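Putative alpha-N-acetylgalactosaminidase (Bacillus halodurans C-125, PDB 3CC1) probably hydrolyses terminal alpha-linked N-acetylgalactosamine from glycoconjugates, as a glycoside hydrolase with an alpha-galactosidase A domain and a C-terminal beta sandwich. Local coordinates at residues L382-L386 / D387-I391; I50-D53 / I54-E58; M2-N5 / R6-A9. One frame throughout, in Å; residues are numbered along the deposited sequence. Where two conformers were deposited one is given.

How the contacts relate
Followed from the N terminus, the chain reaches contact 3 (residues 2-9) first, in the loop that precedes strand 14-17. Contact 2 (50-58) comes next, forming the turn out of strand 49-52 of the parallel barrel sheet into the loop that follows, about 28 Å from contact 3 between centres. Contact 1 (382-391) comes last, where strand 380-384 of the C-terminal sandwich turns away; its centre is about 45 Å from that of contact 2. The three follow in series, so none nests in or crosses another. Contacts 1 and 3 do not touch within one chain, but both face the second subunit, where Met2 and Val4 pack on its Asp387, joining N-terminal segment and sandwich between copies.

Contact 1: L382-L386 / D387-I391; sequences LQFRL and DMVGI
Arg385 reaches forward to Asp387, two residues on. Arg385 CB already lies 3.6 Å from Asp387 OD2, and Arg385 CD passes the same oxygen at 3.7 Å. A bend at chi3 (-48°) then lays the guanidinium alongside the carboxylate, the two planes only 26° apart. Arg385 NE reaches Asp387 OD2 at 3.2 Å, while Arg385 NH2 meets Asp387 OD1 at 3.1 Å on its syn lone pair. NE also bonds to OD1, so that oxygen is gripped twice, and this side-on salt bridge holds the two groups nearly coplanar. The two N-H of NH2 are divided between Asp387 OD1, a water and Ile264 O of the second subunit. Over one guanidinium face lies the methyl of Met388, a selenomethionine, with Met388 CE 3.6 Å from Arg385 NH1. A leucine in place of Arg385 would probably leave the Asp387 carboxylate without its positive mate and Ile264 O of the second subunit without this donor. The Met388 selenium stands 5.3 Å from the centroid of the Phe384 ring, an oblique Met-aromatic contact, and Val389 CG2 comes to the ring edge. In the backbone Arg385 O accepts from Met388 N, and Leu386 O takes Val389 N and Ile391 N from opposite faces. This short 3-10 turn after strand 380-384, with Leu386 and Val389 packed on Leu429, connects the two sheets of the C-terminal beta sandwich.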
loop_
_atom_site.group_PDB
_atom_site.type_symbol
_atom_site.label_atom_id
_atom_site.label_comp_id
_atom_site.label_asym_id
_atom_site.label_seq_id
_atom_site.Cartn_x
_atom_site.Cartn_y
_atom_site.Cartn_z
ATOM N N LEU A 382 16.546 2.331 -16.895
ATOM C CA LEU A 382 17.028 2.765 -15.584
ATOM C C LEU A 382 18.099 3.845 -15.715
ATOM O O LEU A 382 18.966 3.744 -16.551
ATOM C CB LEU A 382 17.546 1.568 -14.790
ATOM C CG LEU A 382 16.297 1.131 -14.017
ATOM C CD1 LEU A 382 15.465 0.174 -14.850
ATOM C CD2 LEU A 382 16.697 0.633 -12.740
ATOM N N GLN A 383 17.997 4.872 -14.878
ATOM C CA GLN A 383 18.915 6.002 -14.901
ATOM C C GLN A 383 19.743 6.024 -13.629
ATOM O O GLN A 383 19.334 5.539 -12.577
ATOM C CB GLN A 383 18.189 7.348 -14.929
ATOM C CG GLN A 383 17.035 7.521 -15.894
ATOM C CD GLN A 383 17.421 8.076 -17.263
ATOM O OE1 GLN A 383 18.388 8.861 -17.420
ATOM N NE2 GLN A 383 16.630 7.688 -18.280
ATOM N N PHE A 384 20.873 6.690 -13.728
ATOM C CA PHE A 384 21.719 6.876 -12.600
ATOM C C PHE A 384 22.629 8.074 -12.821
ATOM O O PHE A 384 23.078 8.325 -13.942
ATOM C CB PHE A 384 22.465 5.541 -12.350
ATOM C CG PHE A 384 23.754 5.704 -11.711
ATOM C CD1 PHE A 384 23.825 5.967 -10.382
ATOM C CD2 PHE A 384 24.888 5.579 -12.433
ATOM C CE1 PHE A 384 25.034 6.165 -9.794
ATOM C CE2 PHE A 384 26.095 5.777 -11.871
ATOM C CZ PHE A 384 26.174 6.088 -10.552
ATOM N N ARG A 385 22.868 8.834 -11.755
ATOM C CA ARG A 385 23.836 9.954 -11.766
ATOM C C ARG A 385 24.782 9.849 -10.594
ATOM O O ARG A 385 24.447 9.340 -9.517
ATOM C CB ARG A 385 23.130 11.324 -11.687
ATOM C CG ARG A 385 22.121 11.631 -12.760
ATOM C CD ARG A 385 21.463 13.025 -12.485
ATOM N NE ARG A 385 21.037 13.120 -11.102
ATOM C CZ ARG A 385 19.859 12.725 -10.624
ATOM N NH1 ARG A 385 18.929 12.247 -11.429
ATOM N NH2 ARG A 385 19.643 12.764 -9.330
ATOM N N LEU A 386 25.986 10.326 -10.814
ATOM C CA LEU A 386 27.029 10.274 -9.784
ATOM C C LEU A 386 26.635 10.983 -8.481
ATOM O O LEU A 386 27.053 10.590 -7.398
ATOM C CB LEU A 386 28.355 10.815 -10.339
ATOM C CG LEU A 386 29.004 9.918 -11.408
ATOM C CD1 LEU A 386 30.279 10.573 -12.057
ATOM C CD2 LEU A 386 29.359 8.510 -10.845
ATOM N N ASP A 387 25.834 12.036 -8.587
ATOM C CA ASP A 387 25.406 12.801 -7.394
ATOM C C ASP A 387 24.575 11.973 -6.418
ATOM O O ASP A 387 24.440 12.323 -5.271
ATOM C CB ASP A 387 24.689 14.126 -7.760
ATOM C CG ASP A 387 23.525 13.952 -8.758
ATOM O OD1 ASP A 387 22.505 13.335 -8.400
ATOM O OD2 ASP A 387 23.641 14.460 -9.893
HETATM N N MSE A 388 24.056 10.844 -6.863
HETATM C CA MSE A 388 23.281 9.955 -5.983
HETATM C C MSE A 388 24.163 9.121 -5.072
HETATM O O MSE A 388 23.683 8.537 -4.090
HETATM C CB MSE A 388 22.478 8.959 -6.820
HETATM C CG MSE A 388 21.423 9.548 -7.712
HETATM SE SE MSE A 388 20.735 8.120 -8.871
HETATM C CE MSE A 388 19.383 9.115 -9.724
ATOM N N VAL A 389 25.434 8.997 -5.427
ATOM C CA VAL A 389 26.333 8.092 -4.706
ATOM C C VAL A 389 27.582 8.778 -4.166
ATOM O O VAL A 389 28.494 8.128 -3.691
ATOM C CB VAL A 389 26.650 6.820 -5.509
ATOM C CG1 VAL A 389 25.292 6.030 -5.794
ATOM C CG2 VAL A 389 27.427 7.131 -6.793
ATOM N N GLY A 390 27.594 10.107 -4.186
ATOM C CA GLY A 390 28.625 10.873 -3.484
ATOM C C GLY A 390 29.854 11.194 -4.310
ATOM O O GLY A 390 30.857 11.643 -3.763
ATOM N N ILE A 391 29.768 11.019 -5.633
ATOM C CA ILE A 391 30.950 11.197 -6.514
ATOM C C ILE A 391 30.783 12.445 -7.360
ATOM O O ILE A 391 29.722 12.713 -7.891
ATOM C CB ILE A 391 31.163 9.917 -7.388
ATOM C CG1 ILE A 391 31.392 8.703 -6.476
ATOM C CG2 ILE A 391 32.293 10.048 -8.398
ATOM C CD1 ILE A 391 31.448 7.336 -7.197
HETATM O O HOH W 1 20.882 12.829 -6.521
#

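Contact 2: I50-D53 / I54-E58; sequences IVVD and IQWYE
Val52, Asp53 and Trp56 meet where strand 49-52 gives way to its following loop. The Asp53 carboxylate turns toward the next peptide N-H, and Ile54 N donates to Asp53 OD1 at 2.8 Å in a fairly straight bond (162°). The oxygen is met on its anti side, with the donor 28° out of the carboxylate plane. Beside it, the backbone oxygen of Asp53 comes edge-on to the indole, 3.2 Å from Trp56 CD1 and in the ring plane. Val52 CG1 touches the root of the same side chain, 3.7 Å from Trp56 CB, the two side chains crossing at about a right angle. Trp56 can turn back this way because its CG sits between the backbone N and the carbonyl carbon (chi1 46°).

A second shell fixes these groups. Tyr57 CD2 stands 3.6 Å above the middle of the Trp56 ring, and one face of the Tyr57 ring carries Gln55 CA. Trp56 NE1 is held by His113 O, while Phe96 meets the indole with planes steeply inclined. Asn17 ND2 donates to Asp53 OD2, and Ser18 OG bonds to Asp53 N. The loop then closes as a type I turn, in which Glu58 N donates to Gln55 O at 3.3 Å.

An imidazole bound near Asp53 and a glycerol near Gln55, both probably from the crystallisation liquor, are consistent with a pocket at the C-terminal end of the barrel strands, where TIM-barrel glycosidases place their active sites. Strand 49-52 runs between strands 14-17 and 109-115, Val52 resting on Val31 of helix 28-41, while Asp53 and Ile54 reach Asp184 at the end of strand 180-184.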
loop_
_atom_site.group_PDB
_atom_site.type_symbol
_atom_site.label_atom_id
_atom_site.label_comp_id
_atom_site.label_asym_id
_atom_site.label_seq_id
_atom_site.Cartn_x
_atom_site.Cartn_y
_atom_site.Cartn_z
ATOM N N ILE A 50 28.566 -25.776 6.035
ATOM C CA ILE A 50 27.727 -26.912 5.621
ATOM C C ILE A 50 26.690 -27.055 6.736
ATOM O O ILE A 50 27.036 -27.376 7.892
ATOM C CB ILE A 50 28.576 -28.193 5.417
ATOM C CG1 ILE A 50 29.553 -28.016 4.212
ATOM C CG2 ILE A 50 27.680 -29.465 5.282
ATOM C CD1 ILE A 50 28.859 -27.998 2.822
ATOM N N VAL A 51 25.434 -26.765 6.405
ATOM C CA VAL A 51 24.402 -26.576 7.448
ATOM C C VAL A 51 23.237 -27.517 7.263
ATOM O O VAL A 51 22.627 -27.563 6.190
ATOM C CB VAL A 51 23.862 -25.110 7.496
ATOM C CG1 VAL A 51 22.850 -24.906 8.671
ATOM C CG2 VAL A 51 25.028 -24.088 7.581
ATOM N N VAL A 52 22.941 -28.247 8.341
ATOM C CA VAL A 52 21.848 -29.190 8.371
ATOM C C VAL A 52 20.660 -28.460 8.974
ATOM O O VAL A 52 20.711 -27.931 10.076
ATOM C CB VAL A 52 22.201 -30.486 9.174
ATOM C CG1 VAL A 52 20.944 -31.346 9.402
ATOM C CG2 VAL A 52 23.301 -31.302 8.485
ATOM N N ASP A 53 19.594 -28.373 8.211
ATOM C CA ASP A 53 18.410 -27.685 8.696
ATOM C C ASP A 53 17.611 -28.549 9.719
ATOM O O ASP A 53 18.041 -29.637 10.161
ATOM C CB ASP A 53 17.559 -27.136 7.520
ATOM C CG ASP A 53 16.929 -25.755 7.844
ATOM O OD1 ASP A 53 16.001 -25.685 8.656
ATOM O OD2 ASP A 53 17.422 -24.733 7.359
ATOM N N ILE A 54 16.453 -28.028 10.096
ATOM C CA ILE A 54 15.696 -28.544 11.198
ATOM C C ILE A 54 15.236 -29.999 10.994
ATOM O O ILE A 54 15.179 -30.513 9.871
ATOM C CB ILE A 54 14.459 -27.674 11.518
ATOM C CG1 ILE A 54 13.488 -27.603 10.327
ATOM C CG2 ILE A 54 14.856 -26.299 12.009
ATOM C CD1 ILE A 54 12.048 -27.188 10.696
ATOM N N GLN A 55 14.943 -30.621 12.114
ATOM C CA GLN A 55 14.306 -31.941 12.182
ATOM C C GLN A 55 15.285 -33.061 11.851
ATOM O O GLN A 55 14.905 -34.146 11.433
ATOM C CB GLN A 55 13.003 -31.974 11.349
ATOM C CG GLN A 55 11.931 -31.093 12.011
ATOM C CD GLN A 55 10.629 -30.972 11.231
ATOM O OE1 GLN A 55 9.567 -31.217 11.789
ATOM N NE2 GLN A 55 10.700 -30.510 9.988
ATOM N N TRP A 56 16.555 -32.760 12.072
ATOM C CA TRP A 56 17.612 -33.736 11.995
ATOM C C TRP A 56 17.496 -34.827 13.068
ATOM O O TRP A 56 18.203 -35.825 12.976
ATOM C CB TRP A 56 19.000 -33.044 12.063
ATOM C CG TRP A 56 19.140 -32.003 13.149
ATOM C CD1 TRP A 56 18.999 -30.670 12.992
ATOM C CD2 TRP A 56 19.454 -32.213 14.538
ATOM N NE1 TRP A 56 19.160 -30.024 14.196
ATOM C CE2 TRP A 56 19.462 -30.947 15.158
ATOM C CE3 TRP A 56 19.720 -33.340 15.319
ATOM C CZ2 TRP A 56 19.724 -30.784 16.497
ATOM C CZ3 TRP A 56 19.987 -33.176 16.640
ATOM C CH2 TRP A 56 19.984 -31.907 17.230
ATOM N N TYR A 57 16.519 -34.658 13.989
ATOM C CA TYR A 57 16.297 -35.507 15.171
ATOM C C TYR A 57 15.004 -36.323 15.048
ATOM O O TYR A 57 14.602 -37.000 15.981
ATOM C CB TYR A 57 16.255 -34.625 16.450
ATOM C CG TYR A 57 15.439 -33.375 16.223
ATOM C CD1 TYR A 57 14.036 -33.443 16.198
ATOM C CD2 TYR A 57 16.050 -32.154 15.950
ATOM C CE1 TYR A 57 13.278 -32.311 15.932
ATOM C CE2 TYR A 57 15.301 -31.029 15.698
ATOM C CZ TYR A 57 13.913 -31.122 15.672
ATOM O OH TYR A 57 13.137 -30.006 15.437
ATOM N N GLU A 58 14.369 -36.252 13.873
ATOM C CA GLU A 58 13.024 -36.780 13.670
ATOM C C GLU A 58 12.987 -37.886 12.617
ATOM O O GLU A 58 12.800 -37.592 11.445
ATOM C CB GLU A 58 12.070 -35.652 13.236
ATOM C CG GLU A 58 10.581 -36.027 13.249
ATOM C CD GLU A 58 9.659 -34.808 13.558
ATOM O OE1 GLU A 58 10.169 -33.801 14.117
ATOM O OE2 GLU A 58 8.432 -34.866 13.269
#

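Contact 3: M2-N5 / R6-A9; sequences MEVN and RLSA
Met2 and Leu7 owe their meeting to the way the Met2 chain is set: CG lies opposite the backbone N (chi1 169°), and the chain then bends at both chi2 and chi3. In the conformer given, one of two deposited, this carries the selenomethionine methyl to Leu7 tip to tip, with Met2 CE 3.9 Å from Leu7 CD1. The selenium lies almost as near, with Met2 SE 4.1 Å from Leu7 CD2. For the other conformer this contact is doubtful.

Val4 approaches the same leucine from another direction. Its CG2 branch, between the backbone N and the carbonyl carbon, is presented across Leu7 at about a right angle, and Val4 CG2 comes to 3.5 Å from Leu7 CD2. The same methyl presses on the backbone, with Val4 CG2 only 3.3 Å from Arg6 O. Leu7 also packs on Trp269 of the same chain.

The polar side chains turn to other tasks. Asn5 and Arg6 cross obliquely, amide and guanidinium planes 79° apart, and no hydrogen bond joins them; Asn5 ND2 is taken instead by Gln342 O. Arg6 reaches forward along its own segment, where Arg6 NH1 donates to Ala9 O at 2.9 Å (148°). That carbonyl oxygen lies in the guanidinium plane, so the bond should help fix the rotation of the group and brace the turn through Ser8.

Glu3 points elsewhere, into a salt bridge with Arg348 of the second subunit. Across residues 2-9 themselves the hold is therefore apolar and not directional, resting chiefly on Val4 against Leu7: no hydrogen bond links 2-5 to 6-9, and Arg6 N is buried without a partner, which is likely to carry a desolvation cost.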
loop_
_atom_site.group_PDB
_atom_site.type_symbol
_atom_site.label_atom_id
_atom_site.label_comp_id
_atom_site.label_asym_id
_atom_site.label_seq_id
_atom_site.Cartn_x
_atom_site.Cartn_y
_atom_site.Cartn_z
HETATM N N MSE A 2 22.271 -1.231 7.626
HETATM C CA MSE A 2 23.468 -2.022 7.949
HETATM C C MSE A 2 24.520 -1.748 6.903
HETATM O O MSE A 2 24.369 -2.124 5.734
HETATM C CB MSE A 2 23.150 -3.525 7.981
HETATM C CG MSE A 2 24.393 -4.476 8.043
HETATM SE SE MSE A 2 25.565 -4.170 9.566
HETATM C CE MSE A 2 24.308 -4.490 11.010
ATOM N N GLU A 3 25.586 -1.079 7.316
ATOM C CA GLU A 3 26.573 -0.565 6.346
ATOM C C GLU A 3 28.013 -1.033 6.530
ATOM O O GLU A 3 28.940 -0.415 5.997
ATOM C CB GLU A 3 26.574 0.972 6.399
ATOM C CG GLU A 3 25.286 1.662 5.916
ATOM C CD GLU A 3 25.438 3.176 5.841
ATOM O OE1 GLU A 3 26.561 3.702 6.069
ATOM O OE2 GLU A 3 24.436 3.865 5.543
ATOM N N VAL A 4 28.200 -2.114 7.278
ATOM C CA VAL A 4 29.512 -2.707 7.495
ATOM C C VAL A 4 29.562 -4.133 6.967
ATOM O O VAL A 4 28.560 -4.815 6.885
ATOM C CB VAL A 4 29.955 -2.619 8.985
ATOM C CG1 VAL A 4 30.080 -1.142 9.396
ATOM C CG2 VAL A 4 29.003 -3.440 9.946
ATOM N N ASN A 5 30.756 -4.584 6.607
ATOM C CA ASN A 5 30.934 -5.939 6.083
ATOM C C ASN A 5 31.403 -6.895 7.194
ATOM O O ASN A 5 31.481 -8.102 6.999
ATOM C CB ASN A 5 31.948 -5.943 4.950
ATOM C CG ASN A 5 33.355 -5.656 5.439
ATOM O OD1 ASN A 5 33.622 -4.569 5.947
ATOM N ND2 ASN A 5 34.252 -6.631 5.309
ATOM N N ARG A 6 31.753 -6.327 8.342
ATOM C CA ARG A 6 32.183 -7.111 9.490
ATOM C C ARG A 6 31.419 -6.766 10.732
ATOM O O ARG A 6 31.236 -5.601 11.109
ATOM C CB ARG A 6 33.676 -6.941 9.754
ATOM C CG ARG A 6 34.502 -8.027 9.108
ATOM C CD ARG A 6 36.003 -7.924 9.386
ATOM N NE ARG A 6 36.741 -8.392 8.201
ATOM C CZ ARG A 6 36.993 -9.672 7.887
ATOM N NH1 ARG A 6 36.630 -10.681 8.683
ATOM N NH2 ARG A 6 37.639 -9.938 6.756
ATOM N N LEU A 7 30.997 -7.824 11.389
ATOM C CA LEU A 7 30.339 -7.740 12.682
ATOM C C LEU A 7 31.046 -8.726 13.589
ATOM O O LEU A 7 31.238 -9.891 13.244
ATOM C CB LEU A 7 28.837 -8.045 12.567
ATOM C CG LEU A 7 27.967 -7.058 11.787
ATOM C CD1 LEU A 7 26.551 -7.592 11.619
ATOM C CD2 LEU A 7 27.981 -5.710 12.457
ATOM N N SER A 8 31.467 -8.238 14.741
ATOM C CA SER A 8 32.314 -9.024 15.643
ATOM C C SER A 8 33.388 -9.764 14.863
ATOM O O SER A 8 33.648 -10.919 15.093
ATOM C CB SER A 8 31.466 -9.992 16.457
ATOM O OG SER A 8 30.344 -9.305 17.037
ATOM N N ALA A 9 34.010 -9.070 13.925
ATOM C CA ALA A 9 35.179 -9.616 13.229
ATOM C C ALA A 9 34.840 -10.615 12.116
ATOM O O ALA A 9 35.732 -11.072 11.420
ATOM C CB ALA A 9 36.135 -10.264 14.228
#